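Site-specific recombinase, resolvase family protein (Streptococcus pneumoniae, PDB 3GUV) probably catalyses site-specific DNA recombination as a member of the resolvase family of serine recombinases. Local coordinates at residues I126-L129 / S130-E134. Residues are numbered along the deposited sequence; the frame is centred on the assembly and turned at random.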
loop_
_atom_site.group_PDB
_atom_site.type_symbol
_atom_site.label_atom_id
_atom_site.label_comp_id
_atom_site.label_asym_id
_atom_site.label_seq_id
_atom_site.Cartn_x
_atom_site.Cartn_y
_atom_site.Cartn_z
ATOM N N ILE A 126 4.140 -9.012 0.465
ATOM C CA ILE A 126 3.360 -9.162 1.701
ATOM C C ILE A 126 3.838 -8.130 2.764
ATOM O O ILE A 126 3.007 -7.504 3.431
ATOM C CB ILE A 126 3.406 -10.640 2.279
ATOM C CG1 ILE A 126 2.589 -11.617 1.390
ATOM C CG2 ILE A 126 2.887 -10.707 3.753
ATOM C CD1 ILE A 126 1.033 -11.594 1.666
ATOM N N SER A 127 5.158 -7.918 2.863
ATOM C CA SER A 127 5.738 -6.968 3.853
ATOM C C SER A 127 5.321 -5.518 3.610
ATOM O O SER A 127 4.994 -4.802 4.551
ATOM C CB SER A 127 7.266 -7.032 3.841
ATOM O OG SER A 127 7.729 -8.309 4.245
ATOM N N VAL A 128 5.357 -5.095 2.339
ATOM C CA VAL A 128 4.997 -3.740 1.973
ATOM C C VAL A 128 3.520 -3.555 2.263
ATOM O O VAL A 128 3.110 -2.592 2.919
ATOM C CB VAL A 128 5.334 -3.447 0.484
ATOM C CG1 VAL A 128 4.831 -2.087 0.077
ATOM C CG2 VAL A 128 6.854 -3.544 0.255
ATOM N N LEU A 129 2.719 -4.500 1.791
ATOM C CA LEU A 129 1.258 -4.413 1.912
ATOM C C LEU A 129 0.843 -4.355 3.402
ATOM O O LEU A 129 -0.002 -3.538 3.823
ATOM C CB LEU A 129 0.579 -5.617 1.209
ATOM C CG LEU A 129 0.247 -5.603 -0.300
ATOM C CD1 LEU A 129 -0.270 -6.979 -0.726
ATOM C CD2 LEU A 129 -0.747 -4.508 -0.692
ATOM N N SER A 130 1.439 -5.251 4.181
ATOM C CA SER A 130 1.256 -5.265 5.610
ATOM C C SER A 130 1.644 -3.903 6.220
ATOM O O SER A 130 0.882 -3.347 7.012
ATOM C CB SER A 130 2.070 -6.401 6.244
ATOM O OG SER A 130 1.843 -6.356 7.629
ATOM N N ALA A 131 2.777 -3.339 5.774
ATOM C CA ALA A 131 3.268 -2.034 6.279
ATOM C C ALA A 131 2.315 -0.909 5.923
ATOM O O ALA A 131 2.125 0.010 6.737
ATOM C CB ALA A 131 4.688 -1.736 5.753
ATOM N N VAL A 132 1.687 -0.983 4.731
ATOM C CA VAL A 132 0.778 0.068 4.283
ATOM C C VAL A 132 -0.562 -0.127 4.936
ATOM O O VAL A 132 -1.265 0.856 5.191
ATOM C CB VAL A 132 0.610 0.140 2.729
ATOM C CG1 VAL A 132 -0.506 1.143 2.336
ATOM C CG2 VAL A 132 1.936 0.490 2.047
ATOM N N ALA A 133 -0.939 -1.380 5.188
ATOM C CA ALA A 133 -2.176 -1.681 5.945
ATOM C C ALA A 133 -2.081 -1.102 7.362
ATOM O O ALA A 133 -3.073 -0.576 7.886
ATOM C CB ALA A 133 -2.478 -3.228 5.985
ATOM N N GLU A 134 -0.891 -1.193 7.969
ATOM C CA GLU A 134 -0.612 -0.524 9.296
ATOM C C GLU A 134 -0.802 1.028 9.240
ATOM O O GLU A 134 -1.395 1.638 10.164
ATOM C CB GLU A 134 0.774 -0.917 9.798
#
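Ile126 O accepts a hydrogen bond from Ser130 N, 2.8 Å away, one turn further along helix 124-151. The CB of Ser130 sits against the same oxygen, 3.2 Å from Ile126 O, while the side chain of Ile126 packs on Leu95 and Gln99 of helix 91-103. Ser127 O accepts the next of these i+4 to i hydrogen bonds of an alpha helix, from Ala131 N at 2.9 Å, and the methyl of Ala131 rests against that oxygen.

Val128 adds a side-chain contact to its backbone bond. Val132 N donates a hydrogen bond to Val128 O over 2.8 Å. With Val132 CG1 anti to the backbone N (chi1 172°), the other methyl, CG2, falls beside that N. There Val132 CG2 comes to 3.4 Å from Val128 O. It also makes a loose apolar contact with a methyl of the earlier valine, Val128 CG1 to Val132 CG2 being 4.3 Å. These turns belong to the last and long helix of the modelled chain, probably the counterpart of the long helix E through which resolvases dimerise, and here it packs against a second subunit: Leu129 and Val132 touch Val132 and Leu129 of that chain, and Ala131 rests on its Leu84.

Leu129 packs its side chain on Val94 of helix 91-103. Its carbonyl is hydrogen-bonded by Ala133 N, 2.7 Å from Leu129 O. The Ala133 methyl, CB, lies 3.3 Å from Leu129 O.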